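Local coordinates for glycoside hydrolase family protein (Novosphingobium sp. PP1Y, PDB 6Q2F), which acts as an alpha-L-rhamnosidase, a glycoside hydrolase that probably cleaves terminal alpha-L-rhamnose units from natural glycosides, at residues A[801-806]-A[839-844]; A[651-656]-A[1096-1101]; A[1035-1040]-A[1081-1086]; A[214-219]-A[435-440]. All blocks are in the same frame, centred on the assembly; numbering follows the deposited sequence.

Interaction 1 of 4, residues A[801-806]-A[839-844]; sequences MTLAAL and TEWSSL
This is helix-to-helix packing in an alpha/beta part of the chain built on a mostly parallel, mixed sheet, where the first turn of helix 803-814 meets helix 838-848. W841 has the largest share. Its CG is anti to the backbone N (chi1 -171°), which sends the indole across to the loop in front of helix 803-814. There NE1 donates to M801 O at 2.9 Å, with an N-H...O angle of 159°. The oxygen lies close to the indole plane, while the N-H arrives from above the carbonyl plane. L806 covers one face of the indole: its CD2 sits 3.9 Å from the five-membered ring centroid, almost on the ring normal. The same methyl is 3.7 Å from L844 CB. L803 CD1 touches both W841 CA at 3.7 Å and L844 CD1 at 4.0 Å. A leucine here in place of W841 would remove the indole N-H and its bond to M801 O, and would probably leave the start of helix 803-814 less firmly held. E840 OE1 forms a salt bridge with R807 of helix 803-814. Helix 767-773 packs on A804 and A805. Helix 803-814 itself links strands 788-794 and 818-820, which pair in parallel.

Interaction 2 of 4, residues A[651-656]-A[1096-1101]; sequences APWAFA and NTWVNR
Two indoles and one carbonyl carry the first shell. W653 and W1098 run side by side, with CD1 of W653 3.9 Å from CD1 of W1098. The planes stand at 82°, and the edge of W1098 is turned to the face of W653 in an offset edge-to-face pair. The five-membered ring centroids are 5.3 Å apart. Beside the rings, W653 O is 3.4 Å from T1097 CB and equally 3.4 Å from V1099 CG2. That valine methyl also lies 3.7 Å from A654 CA, and T1097 CG2 reaches A656 CB at 4.0 Å. Backbone turns set these groups. A651 to A654 form a type II turn, and W653 holds its third position with a positive phi of 49°. T1097 OG1 takes the crowded position between backbone N and carbonyl carbon, and accepts a weak capping bond from V1099 N at the start of helix 1099-1105. Farther out, P690 touches both tryptophans, W1098 NE1 bonds to Q704 O, and P652 O bonds to Y1121 OH. The loop follows strand 642-649 of the (beta/alpha)8 barrel; the helix belongs to the galactose-binding-like region. None of these polar bonds joins the two segments, and the W653 carbonyl O lies against carbon atoms of T1097 and V1099. Shape fit rather than paired charge appears to join barrel and C-terminal region here.

Interaction 3 of 4, residues A[1035-1040]-A[1081-1086]; sequences FRVTGK and KAVRKG
V1037 stands at the end of two paired inner strands of the C-terminal beta-sandwich. Its CG1 is anti to the backbone N (chi1 171°), and both methyls touch V1083. CG2 lies 4.0 Å from V1083 CB, and the two side chains cross at about a right angle. V1083 puts CG1 anti to its carbonyl carbon, and that methyl also meets F1035 CZ at 4.1 Å. F1035 itself holds the crowded position between backbone N and carbonyl carbon, which turns its ring tip, CZ, toward V1083. K1085 bends at chi2 and chi4. Its aliphatic part curls over G1039, with CD 3.4 Å from G1039 O and CE 3.6 Å from G1039 N. An alanine at V1037 would remove both methyls, and would probably leave V1083 more loosely packed. The backbones pair at V1037 and G1086 as an antiparallel hydrogen-bonded pair. V1037 N reaches G1086 O at 2.9 Å, and G1086 N returns to V1037 O at 2.9 Å. At the G1086 phi of 94° a CB would collide with K1085 O, so glycine suits the site. Two reciprocal backbone bonds thus hold the start of strand 1086-1095, while the packing of the valines and F1035 beside them is apolar.

Interaction 4 of 4, residues A[214-219]-A[435-440]; sequences FPVPDI and GQHWRV
V216 is gripped from two directions. Its CG2 occupies the crowded position between backbone N and carbonyl carbon and lies over one face of the H437 imidazole, 3.5 Å from the ring centroid. Its CG1 meets R439 CB at 3.7 Å, the two side chains crossing at about a right angle. F214 also packs on R439. Its ring runs alongside the arginine chain, and R439 CB sits over a face of the phenyl, 3.8 Å from F214 CE1. CB, CG and CD of the arginine make the nearest side-chain contacts with this ring. The guanidinium plane is turned 48° from it and goes on to a salt bridge with E157. These three residues and H437 share one face of an antiparallel sheet. Strands 206-217 and 436-447 are its two inner strands, with 151-160 beyond 436-447 and 413-414 beyond 206-217. V216 and H437 form a hydrogen-bonded pair, V216 N to H437 O and H437 N to V216 O both at 2.8 Å and nearly along the C=O axes. F214 and R439 form the next hydrogen-bonded pair, with somewhat longer bonds. The imidazole has a second hold: H437 ND1 donates to D218 OD1 at 2.8 Å, a His-carboxylate bond. The carboxylate is met from above its plane, although ring and carboxylate planes are only 11° apart. D218 N bonds to G435 O at 2.9 Å where the pairing ends. On the other face P215 packs on W438, P215 CD to W438 CZ3 3.6 Å, while W438 NE1 bonds to P430 O.

Overall arrangement
The four contacts are spread through one long chain, and none touches another. Interactions 3 and 4 lie farthest apart, about 99 Å between centres, on opposite sides of the chain's centre. Interactions 1 and 4 are about 36 Å apart between centres, both in the alpha-L-rhamnosidase part of the chain. Interactions 2 and 3 are also about 36 Å apart; interaction 3 is nested in the chain loop that interaction 2 closes, as is interaction 1. Along the chain, interaction 2 is linked to the sodium site through strand 642-649, within which E644 lies. The other sodium-site residues, D503, S504, E583 and E586, follow the C-terminal ends of barrel strands, where barrel hydrolases usually hold their active sites.

Interaction 1 of 4, residues A[801-806]-A[839-844]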
loop_
_atom_site.group_PDB
_atom_site.type_symbol
_atom_site.label_atom_id
_atom_site.label_comp_id
_atom_site.label_asym_id
_atom_site.label_seq_id
_atom_site.Cartn_x
_atom_site.Cartn_y
_atom_site.Cartn_z
HETATM N N MSE A 801 17.898 -17.908 -1.769
HETATM C CA MSE A 801 18.562 -17.128 -0.750
HETATM C C MSE A 801 20.006 -16.857 -1.131
HETATM O O MSE A 801 20.717 -17.714 -1.649
HETATM C CB MSE A 801 18.490 -17.845 0.597
HETATM C CG MSE A 801 19.023 -17.029 1.764
HETATM SE SE MSE A 801 18.944 -18.082 3.385
HETATM C CE MSE A 801 17.027 -18.196 3.553
ATOM N N THR A 802 20.429 -15.641 -0.853
ATOM C CA THR A 802 21.758 -15.204 -1.210
ATOM C C THR A 802 22.767 -15.661 -0.145
ATOM O O THR A 802 22.413 -15.972 1.004
ATOM C CB THR A 802 21.723 -13.688 -1.387
ATOM O OG1 THR A 802 22.780 -13.277 -2.242
ATOM C CG2 THR A 802 21.819 -12.993 -0.050
ATOM N N LEU A 803 24.035 -15.753 -0.548
ATOM C CA LEU A 803 25.057 -16.150 0.411
ATOM C C LEU A 803 25.103 -15.172 1.575
ATOM O O LEU A 803 25.210 -15.581 2.734
ATOM C CB LEU A 803 26.429 -16.258 -0.265
ATOM C CG LEU A 803 27.561 -16.606 0.715
ATOM C CD1 LEU A 803 27.280 -17.921 1.441
ATOM C CD2 LEU A 803 28.900 -16.679 0.003
ATOM N N ALA A 804 24.992 -13.876 1.281
ATOM C CA ALA A 804 25.004 -12.855 2.323
ATOM C C ALA A 804 23.889 -13.081 3.339
ATOM O O ALA A 804 24.101 -12.952 4.549
ATOM C CB ALA A 804 24.868 -11.462 1.694
ATOM N N ALA A 805 22.680 -13.395 2.868
ATOM C CA ALA A 805 21.602 -13.683 3.806
ATOM C C ALA A 805 21.893 -14.968 4.554
ATOM O O ALA A 805 21.699 -15.045 5.769
ATOM C CB ALA A 805 20.254 -13.785 3.082
ATOM N N LEU A 806 22.351 -15.996 3.837
ATOM C CA LEU A 806 22.575 -17.293 4.472
ATOM C C LEU A 806 23.663 -17.199 5.532
ATOM O O LEU A 806 23.557 -17.813 6.606
ATOM C CB LEU A 806 22.931 -18.324 3.408
ATOM C CG LEU A 806 23.153 -19.754 3.887
ATOM C CD1 LEU A 806 21.888 -20.291 4.539
ATOM C CD2 LEU A 806 23.529 -20.610 2.693
ATOM N N THR A 839 31.498 -22.690 -2.927
ATOM C CA THR A 839 31.466 -23.697 -1.902
ATOM C C THR A 839 30.834 -23.364 -0.564
ATOM O O THR A 839 30.244 -24.194 0.038
ATOM C CB THR A 839 32.929 -24.089 -1.647
ATOM O OG1 THR A 839 33.448 -24.648 -2.842
ATOM C CG2 THR A 839 33.103 -25.065 -0.512
ATOM N N GLU A 840 30.997 -22.157 -0.103
ATOM C CA GLU A 840 30.532 -21.747 1.218
ATOM C C GLU A 840 29.011 -21.791 1.332
ATOM O O GLU A 840 28.474 -22.186 2.377
ATOM C CB GLU A 840 31.060 -20.349 1.548
ATOM C CG GLU A 840 30.580 -19.836 2.904
ATOM C CD GLU A 840 31.038 -18.420 3.190
ATOM O OE1 GLU A 840 31.810 -17.866 2.378
ATOM O OE2 GLU A 840 30.621 -17.866 4.223
ATOM N N TRP A 841 28.301 -21.399 0.271
ATOM C CA TRP A 841 26.840 -21.455 0.288
ATOM C C TRP A 841 26.368 -22.874 0.570
ATOM O O TRP A 841 25.526 -23.097 1.448
ATOM C CB TRP A 841 26.286 -20.955 -1.051
ATOM C CG TRP A 841 24.793 -20.746 -1.116
ATOM C CD1 TRP A 841 24.134 -19.562 -0.989
ATOM C CD2 TRP A 841 23.777 -21.743 -1.355
ATOM N NE1 TRP A 841 22.780 -19.751 -1.123
ATOM C CE2 TRP A 841 22.532 -21.079 -1.349
ATOM C CE3 TRP A 841 23.803 -23.121 -1.583
ATOM C CZ2 TRP A 841 21.325 -21.743 -1.551
ATOM C CZ3 TRP A 841 22.603 -23.780 -1.782
ATOM C CH2 TRP A 841 21.381 -23.093 -1.764
ATOM N N SER A 842 26.932 -23.851 -0.149
ATOM C CA SER A 842 26.552 -25.248 0.046
ATOM C C SER A 842 26.948 -25.755 1.429
ATOM O O SER A 842 26.224 -26.554 2.032
ATOM C CB SER A 842 27.186 -26.126 -1.033
ATOM O OG SER A 842 26.480 -26.018 -2.260
ATOM N N SER A 843 28.104 -25.329 1.938
ATOM C CA SER A 843 28.519 -25.774 3.265
ATOM C C SER A 843 27.548 -25.275 4.324
ATOM O O SER A 843 27.177 -26.012 5.243
ATOM C CB SER A 843 29.936 -25.286 3.572
ATOM O OG SER A 843 30.860 -25.810 2.642
ATOM N N LEU A 844 27.134 -24.013 4.210
ATOM C CA LEU A 844 26.223 -23.450 5.192
ATOM C C LEU A 844 24.867 -24.133 5.122
ATOM O O LEU A 844 24.252 -24.404 6.158
ATOM C CB LEU A 844 26.093 -21.939 4.983
ATOM C CG LEU A 844 27.356 -21.157 5.357
ATOM C CD1 LEU A 844 27.198 -19.684 5.025
ATOM C CD2 LEU A 844 27.655 -21.322 6.837
#

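Interaction 2 of 4, residues A[651-656]-A[1096-1101]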
loop_
_atom_site.group_PDB
_atom_site.type_symbol
_atom_site.label_atom_id
_atom_site.label_comp_id
_atom_site.label_asym_id
_atom_site.label_seq_id
_atom_site.Cartn_x
_atom_site.Cartn_y
_atom_site.Cartn_z
ATOM N N ALA A 651 -19.541 5.820 -3.379
ATOM C CA ALA A 651 -20.472 5.654 -2.261
ATOM C C ALA A 651 -20.712 7.019 -1.628
ATOM O O ALA A 651 -20.294 7.285 -0.496
ATOM C CB ALA A 651 -19.932 4.642 -1.247
ATOM N N PRO A 652 -21.402 7.911 -2.339
ATOM C CA PRO A 652 -21.506 9.318 -1.909
ATOM C C PRO A 652 -22.151 9.481 -0.539
ATOM O O PRO A 652 -23.319 9.147 -0.340
ATOM C CB PRO A 652 -22.371 9.953 -3.002
ATOM C CG PRO A 652 -22.383 8.973 -4.119
ATOM C CD PRO A 652 -22.216 7.629 -3.528
ATOM N N TRP A 653 -21.382 10.036 0.400
ATOM C CA TRP A 653 -21.857 10.360 1.749
ATOM C C TRP A 653 -22.599 9.195 2.401
ATOM O O TRP A 653 -23.446 9.385 3.277
ATOM C CB TRP A 653 -22.718 11.628 1.736
ATOM C CG TRP A 653 -21.863 12.857 1.499
ATOM C CD1 TRP A 653 -21.229 13.604 2.453
ATOM C CD2 TRP A 653 -21.514 13.444 0.232
ATOM N NE1 TRP A 653 -20.523 14.621 1.860
ATOM C CE2 TRP A 653 -20.677 14.545 0.501
ATOM C CE3 TRP A 653 -21.841 13.153 -1.098
ATOM C CZ2 TRP A 653 -20.146 15.349 -0.514
ATOM C CZ3 TRP A 653 -21.305 13.948 -2.107
ATOM C CH2 TRP A 653 -20.466 15.032 -1.808
ATOM N N ALA A 654 -22.240 7.965 2.032
ATOM C CA ALA A 654 -22.951 6.783 2.508
ATOM C C ALA A 654 -22.303 6.149 3.744
ATOM O O ALA A 654 -22.312 4.922 3.892
ATOM C CB ALA A 654 -23.086 5.774 1.369
ATOM N N PHE A 655 -21.770 6.949 4.659
ATOM C CA PHE A 655 -21.110 6.385 5.828
ATOM C C PHE A 655 -21.389 7.210 7.070
ATOM O O PHE A 655 -21.252 8.433 7.069
ATOM C CB PHE A 655 -19.567 6.293 5.630
ATOM C CG PHE A 655 -19.147 5.537 4.416
ATOM C CD1 PHE A 655 -18.997 6.190 3.194
ATOM C CD2 PHE A 655 -18.874 4.174 4.496
ATOM C CE1 PHE A 655 -18.575 5.486 2.057
ATOM C CE2 PHE A 655 -18.452 3.456 3.370
ATOM C CZ PHE A 655 -18.298 4.110 2.150
ATOM N N ALA A 656 -21.774 6.517 8.118
ATOM C CA ALA A 656 -21.788 7.011 9.478
ATOM C C ALA A 656 -20.818 6.134 10.254
ATOM O O ALA A 656 -20.402 5.086 9.751
ATOM C CB ALA A 656 -23.199 6.946 10.080
ATOM N N ASN A 1096 -28.112 11.425 11.051
ATOM C CA ASN A 1096 -28.012 10.423 9.996
ATOM C C ASN A 1096 -27.042 10.941 8.933
ATOM O O ASN A 1096 -26.357 11.943 9.141
ATOM C CB ASN A 1096 -29.389 10.105 9.417
ATOM C CG ASN A 1096 -30.055 11.322 8.812
ATOM O OD1 ASN A 1096 -29.648 12.457 9.078
ATOM N ND2 ASN A 1096 -31.096 11.097 8.007
ATOM N N THR A 1097 -26.986 10.252 7.793
ATOM C CA THR A 1097 -26.136 10.653 6.678
ATOM C C THR A 1097 -26.893 11.591 5.733
ATOM O O THR A 1097 -28.106 11.781 5.833
ATOM C CB THR A 1097 -25.651 9.441 5.885
ATOM O OG1 THR A 1097 -26.778 8.798 5.272
ATOM C CG2 THR A 1097 -24.890 8.442 6.781
ATOM N N TRP A 1098 -26.148 12.171 4.787
ATOM C CA TRP A 1098 -26.741 13.006 3.745
ATOM C C TRP A 1098 -27.514 12.223 2.701
ATOM O O TRP A 1098 -28.110 12.854 1.821
ATOM C CB TRP A 1098 -25.661 13.802 3.010
ATOM C CG TRP A 1098 -25.303 15.071 3.671
ATOM C CD1 TRP A 1098 -24.112 15.373 4.301
ATOM C CD2 TRP A 1098 -26.132 16.231 3.791
ATOM N NE1 TRP A 1098 -24.162 16.663 4.793
ATOM C CE2 TRP A 1098 -25.385 17.211 4.486
ATOM C CE3 TRP A 1098 -27.430 16.548 3.359
ATOM C CZ2 TRP A 1098 -25.904 18.482 4.777
ATOM C CZ3 TRP A 1098 -27.939 17.816 3.642
ATOM C CH2 TRP A 1098 -27.178 18.764 4.346
ATOM N N VAL A 1099 -27.512 10.891 2.766
ATOM C CA VAL A 1099 -28.010 10.085 1.651
ATOM C C VAL A 1099 -29.464 10.432 1.334
ATOM O O VAL A 1099 -29.843 10.607 0.168
ATOM C CB VAL A 1099 -27.841 8.587 1.967
ATOM C CG1 VAL A 1099 -28.591 7.720 0.961
ATOM C CG2 VAL A 1099 -26.368 8.221 1.998
ATOM N N ASN A 1100 -30.299 10.526 2.370
ATOM C CA ASN A 1100 -31.736 10.623 2.154
ATOM C C ASN A 1100 -32.114 11.985 1.583
ATOM O O ASN A 1100 -32.970 12.074 0.702
ATOM C CB ASN A 1100 -32.484 10.353 3.467
ATOM C CG ASN A 1100 -32.473 8.878 3.871
ATOM O OD1 ASN A 1100 -31.925 8.028 3.166
ATOM N ND2 ASN A 1100 -33.087 8.571 5.016
ATOM N N ARG A 1101 -31.497 13.061 2.081
ATOM C CA ARG A 1101 -31.759 14.389 1.525
ATOM C C ARG A 1101 -31.221 14.520 0.106
ATOM O O ARG A 1101 -31.750 15.308 -0.685
ATOM C CB ARG A 1101 -31.140 15.469 2.415
ATOM C CG ARG A 1101 -31.568 16.881 2.052
ATOM C CD ARG A 1101 -33.106 17.012 2.168
ATOM N NE ARG A 1101 -33.777 16.966 0.875
ATOM C CZ ARG A 1101 -35.078 17.186 0.693
ATOM N NH1 ARG A 1101 -35.855 17.471 1.723
ATOM N NH2 ARG A 1101 -35.602 17.131 -0.524
#

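Interaction 3 of 4, residues A[1035-1040]-A[1081-1086]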
loop_
_atom_site.group_PDB
_atom_site.type_symbol
_atom_site.label_atom_id
_atom_site.label_comp_id
_atom_site.label_asym_id
_atom_site.label_seq_id
_atom_site.Cartn_x
_atom_site.Cartn_y
_atom_site.Cartn_z
ATOM N N PHE A 1035 -39.685 10.793 31.422
ATOM C CA PHE A 1035 -39.830 9.414 31.857
ATOM C C PHE A 1035 -39.582 9.335 33.359
ATOM O O PHE A 1035 -38.829 10.134 33.920
ATOM C CB PHE A 1035 -38.889 8.479 31.079
ATOM C CG PHE A 1035 -37.426 8.649 31.387
ATOM C CD1 PHE A 1035 -36.690 9.665 30.807
ATOM C CD2 PHE A 1035 -36.775 7.750 32.215
ATOM C CE1 PHE A 1035 -35.328 9.802 31.064
ATOM C CE2 PHE A 1035 -35.405 7.871 32.472
ATOM C CZ PHE A 1035 -34.688 8.906 31.902
ATOM N N ARG A 1036 -40.240 8.372 33.999
ATOM C CA ARG A 1036 -40.206 8.223 35.448
ATOM C C ARG A 1036 -39.193 7.161 35.858
ATOM O O ARG A 1036 -39.051 6.127 35.199
ATOM C CB ARG A 1036 -41.594 7.872 36.021
ATOM C CG ARG A 1036 -41.555 7.263 37.439
ATOM C CD ARG A 1036 -42.804 7.554 38.325
ATOM N NE ARG A 1036 -43.652 6.391 38.566
ATOM C CZ ARG A 1036 -43.886 5.827 39.753
ATOM N NH1 ARG A 1036 -43.341 6.282 40.871
ATOM N NH2 ARG A 1036 -44.694 4.793 39.821
ATOM N N VAL A 1037 -38.493 7.431 36.957
ATOM C CA VAL A 1037 -37.510 6.524 37.532
ATOM C C VAL A 1037 -37.898 6.301 38.988
ATOM O O VAL A 1037 -38.148 7.265 39.722
ATOM C CB VAL A 1037 -36.084 7.098 37.416
ATOM C CG1 VAL A 1037 -35.088 6.264 38.195
ATOM C CG2 VAL A 1037 -35.674 7.213 35.958
ATOM N N THR A 1038 -37.988 5.039 39.394
ATOM C CA THR A 1038 -38.300 4.721 40.782
ATOM C C THR A 1038 -37.212 3.853 41.392
ATOM O O THR A 1038 -37.492 2.754 41.870
ATOM C CB THR A 1038 -39.628 3.976 40.899
ATOM O OG1 THR A 1038 -39.409 2.615 40.506
ATOM C CG2 THR A 1038 -40.675 4.585 39.993
ATOM N N GLY A 1039 -35.974 4.318 41.364
ATOM C CA GLY A 1039 -34.880 3.554 41.932
ATOM C C GLY A 1039 -33.738 4.487 42.262
ATOM O O GLY A 1039 -33.714 5.649 41.850
ATOM N N LYS A 1040 -32.802 3.960 43.045
ATOM C CA LYS A 1040 -31.523 4.613 43.281
ATOM C C LYS A 1040 -30.479 3.854 42.476
ATOM O O LYS A 1040 -30.491 2.618 42.441
ATOM C CB LYS A 1040 -31.172 4.649 44.778
ATOM C CG LYS A 1040 -30.481 3.397 45.340
ATOM C CD LYS A 1040 -30.894 3.068 46.788
ATOM C CE LYS A 1040 -30.313 4.057 47.802
ATOM N NZ LYS A 1040 -28.812 4.076 47.813
ATOM N N LYS A 1081 -26.281 7.353 36.731
ATOM C CA LYS A 1081 -25.764 8.491 37.482
ATOM C C LYS A 1081 -26.485 9.787 37.167
ATOM O O LYS A 1081 -26.478 10.706 37.995
ATOM C CB LYS A 1081 -24.260 8.672 37.203
ATOM C CG LYS A 1081 -23.400 7.603 37.897
ATOM C CD LYS A 1081 -21.928 7.712 37.514
ATOM C CE LYS A 1081 -21.107 6.604 38.171
ATOM N NZ LYS A 1081 -19.650 6.728 37.872
ATOM N N ALA A 1082 -27.106 9.885 35.998
ATOM C CA ALA A 1082 -27.744 11.124 35.596
ATOM C C ALA A 1082 -29.225 11.194 35.954
ATOM O O ALA A 1082 -29.794 12.288 35.917
ATOM C CB ALA A 1082 -27.577 11.331 34.091
ATOM N N VAL A 1083 -29.866 10.070 36.284
ATOM C CA VAL A 1083 -31.303 10.095 36.557
ATOM C C VAL A 1083 -31.562 10.585 37.978
ATOM O O VAL A 1083 -30.690 10.567 38.856
ATOM C CB VAL A 1083 -31.967 8.721 36.339
ATOM C CG1 VAL A 1083 -31.900 8.288 34.889
ATOM C CG2 VAL A 1083 -31.340 7.671 37.268
ATOM N N ARG A 1084 -32.802 10.988 38.206
ATOM C CA ARG A 1084 -33.282 11.399 39.512
ATOM C C ARG A 1084 -34.557 10.629 39.818
ATOM O O ARG A 1084 -35.225 10.112 38.916
ATOM C CB ARG A 1084 -33.566 12.902 39.544
ATOM C CG ARG A 1084 -34.651 13.278 38.592
ATOM C CD ARG A 1084 -34.667 14.777 38.266
ATOM N NE ARG A 1084 -34.578 15.593 39.470
ATOM C CZ ARG A 1084 -34.747 16.911 39.503
ATOM N NH1 ARG A 1084 -35.027 17.586 38.394
ATOM N NH2 ARG A 1084 -34.632 17.559 40.650
ATOM N N LYS A 1085 -34.931 10.624 41.077
ATOM C CA LYS A 1085 -36.148 9.993 41.502
ATOM C C LYS A 1085 -37.333 10.747 40.906
ATOM O O LYS A 1085 -37.397 11.927 40.983
ATOM C CB LYS A 1085 -36.202 10.088 43.012
ATOM C CG LYS A 1085 -36.768 8.878 43.692
ATOM C CD LYS A 1085 -35.847 7.700 43.570
ATOM C CE LYS A 1085 -36.469 6.496 44.220
ATOM N NZ LYS A 1085 -36.828 6.769 45.629
ATOM N N GLY A 1086 -38.280 10.058 40.327
ATOM C CA GLY A 1086 -39.439 10.722 39.751
ATOM C C GLY A 1086 -39.307 11.033 38.274
ATOM O O GLY A 1086 -38.752 10.238 37.512
#

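Interaction 4 of 4, residues A[214-219]-A[435-440]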
loop_
_atom_site.group_PDB
_atom_site.type_symbol
_atom_site.label_atom_id
_atom_site.label_comp_id
_atom_site.label_asym_id
_atom_site.label_seq_id
_atom_site.Cartn_x
_atom_site.Cartn_y
_atom_site.Cartn_z
ATOM N N PHE A 214 31.942 -7.041 -28.293
ATOM C CA PHE A 214 32.121 -8.428 -27.906
ATOM C C PHE A 214 31.964 -9.292 -29.141
ATOM O O PHE A 214 31.202 -8.938 -30.048
ATOM C CB PHE A 214 31.122 -8.838 -26.818
ATOM C CG PHE A 214 29.697 -8.454 -27.117
ATOM C CD1 PHE A 214 28.869 -9.318 -27.812
ATOM C CD2 PHE A 214 29.188 -7.234 -26.703
ATOM C CE1 PHE A 214 27.548 -8.979 -28.090
ATOM C CE2 PHE A 214 27.869 -6.888 -26.977
ATOM C CZ PHE A 214 27.050 -7.767 -27.675
ATOM N N PRO A 215 32.688 -10.402 -29.221
ATOM C CA PRO A 215 32.557 -11.288 -30.378
ATOM C C PRO A 215 31.228 -12.017 -30.350
ATOM O O PRO A 215 30.647 -12.272 -29.292
ATOM C CB PRO A 215 33.728 -12.267 -30.221
ATOM C CG PRO A 215 34.641 -11.630 -29.197
ATOM C CD PRO A 215 33.745 -10.842 -28.303
ATOM N N VAL A 216 30.752 -12.358 -31.538
ATOM C CA VAL A 216 29.436 -12.963 -31.688
ATOM C C VAL A 216 29.537 -13.867 -32.911
ATOM O O VAL A 216 30.325 -13.577 -33.825
ATOM C CB VAL A 216 28.349 -11.877 -31.808
ATOM C CG1 VAL A 216 28.244 -11.047 -30.543
ATOM C CG2 VAL A 216 28.553 -11.006 -33.037
ATOM N N PRO A 217 28.822 -14.989 -32.958
ATOM C CA PRO A 217 28.955 -15.892 -34.105
ATOM C C PRO A 217 28.164 -15.397 -35.305
ATOM O O PRO A 217 27.053 -14.873 -35.173
ATOM C CB PRO A 217 28.387 -17.212 -33.573
ATOM C CG PRO A 217 27.368 -16.776 -32.577
ATOM C CD PRO A 217 27.931 -15.541 -31.924
ATOM N N ASP A 218 28.762 -15.549 -36.488
ATOM C CA ASP A 218 28.026 -15.339 -37.728
ATOM C C ASP A 218 26.777 -16.203 -37.714
ATOM O O ASP A 218 26.843 -17.406 -37.454
ATOM C CB ASP A 218 28.899 -15.684 -38.938
ATOM C CG ASP A 218 30.022 -14.689 -39.152
ATOM O OD1 ASP A 218 29.786 -13.478 -38.971
ATOM O OD2 ASP A 218 31.141 -15.116 -39.508
ATOM N N ILE A 219 25.634 -15.580 -37.958
ATOM C CA ILE A 219 24.343 -16.222 -37.758
ATOM C C ILE A 219 23.618 -16.272 -39.094
ATOM O O ILE A 219 23.789 -15.393 -39.946
ATOM C CB ILE A 219 23.516 -15.487 -36.674
ATOM C CG1 ILE A 219 24.187 -15.614 -35.302
ATOM C CG2 ILE A 219 22.078 -15.976 -36.607
ATOM C CD1 ILE A 219 23.590 -14.708 -34.240
ATOM N N GLY A 435 33.855 -17.386 -38.915
ATOM C CA GLY A 435 32.481 -17.541 -38.479
ATOM C C GLY A 435 32.122 -16.727 -37.256
ATOM O O GLY A 435 31.178 -17.077 -36.542
ATOM N N GLN A 436 32.846 -15.638 -37.001
ATOM C CA GLN A 436 32.707 -14.881 -35.759
ATOM C C GLN A 436 32.971 -13.416 -36.077
ATOM O O GLN A 436 34.079 -13.070 -36.503
ATOM C CB GLN A 436 33.692 -15.393 -34.710
ATOM C CG GLN A 436 33.121 -15.634 -33.331
ATOM C CD GLN A 436 34.091 -16.385 -32.432
ATOM O OE1 GLN A 436 34.559 -17.469 -32.779
ATOM N NE2 GLN A 436 34.401 -15.806 -31.273
ATOM N N HIS A 437 31.975 -12.556 -35.882
ATOM C CA HIS A 437 32.158 -11.126 -36.102
ATOM C C HIS A 437 31.980 -10.350 -34.802
ATOM O O HIS A 437 31.642 -10.907 -33.751
ATOM C CB HIS A 437 31.206 -10.604 -37.188
ATOM C CG HIS A 437 29.758 -10.626 -36.808
ATOM N ND1 HIS A 437 28.967 -11.745 -36.961
ATOM C CD2 HIS A 437 28.946 -9.653 -36.327
ATOM C CE1 HIS A 437 27.736 -11.467 -36.569
ATOM N NE2 HIS A 437 27.696 -10.203 -36.182
ATOM N N TRP A 438 32.242 -9.047 -34.883
ATOM C CA TRP A 438 32.136 -8.157 -33.737
ATOM C C TRP A 438 30.749 -7.535 -33.655
ATOM O O TRP A 438 30.136 -7.199 -34.673
ATOM C CB TRP A 438 33.187 -7.047 -33.803
ATOM C CG TRP A 438 34.550 -7.472 -33.357
ATOM C CD1 TRP A 438 35.628 -7.758 -34.152
ATOM C CD2 TRP A 438 34.984 -7.666 -32.005
ATOM N NE1 TRP A 438 36.706 -8.117 -33.372
ATOM C CE2 TRP A 438 36.335 -8.072 -32.053
ATOM C CE3 TRP A 438 34.364 -7.536 -30.761
ATOM C CZ2 TRP A 438 37.070 -8.344 -30.903
ATOM C CZ3 TRP A 438 35.098 -7.812 -29.619
ATOM C CH2 TRP A 438 36.435 -8.207 -29.699
ATOM N N ARG A 439 30.320 -7.294 -32.440
ATOM C CA ARG A 439 29.099 -6.602 -32.198
ATOM C C ARG A 439 29.464 -5.455 -31.307
ATOM O O ARG A 439 30.084 -5.631 -30.312
ATOM C CB ARG A 439 28.125 -7.496 -31.510
ATOM C CG ARG A 439 26.708 -7.033 -31.591
ATOM C CD ARG A 439 25.880 -8.268 -31.605
ATOM N NE ARG A 439 24.563 -8.046 -31.103
ATOM C CZ ARG A 439 23.761 -9.023 -30.722
ATOM N NH1 ARG A 439 24.154 -10.282 -30.789
ATOM N NH2 ARG A 439 22.548 -8.733 -30.286
ATOM N N VAL A 440 29.052 -4.273 -31.702
ATOM C CA VAL A 440 29.333 -3.096 -30.943
ATOM C C VAL A 440 28.026 -2.533 -30.445
ATOM O O VAL A 440 27.140 -2.241 -31.195
ATOM C CB VAL A 440 30.063 -2.061 -31.772
ATOM C CG1 VAL A 440 30.459 -0.884 -30.927
ATOM C CG2 VAL A 440 31.268 -2.688 -32.412
#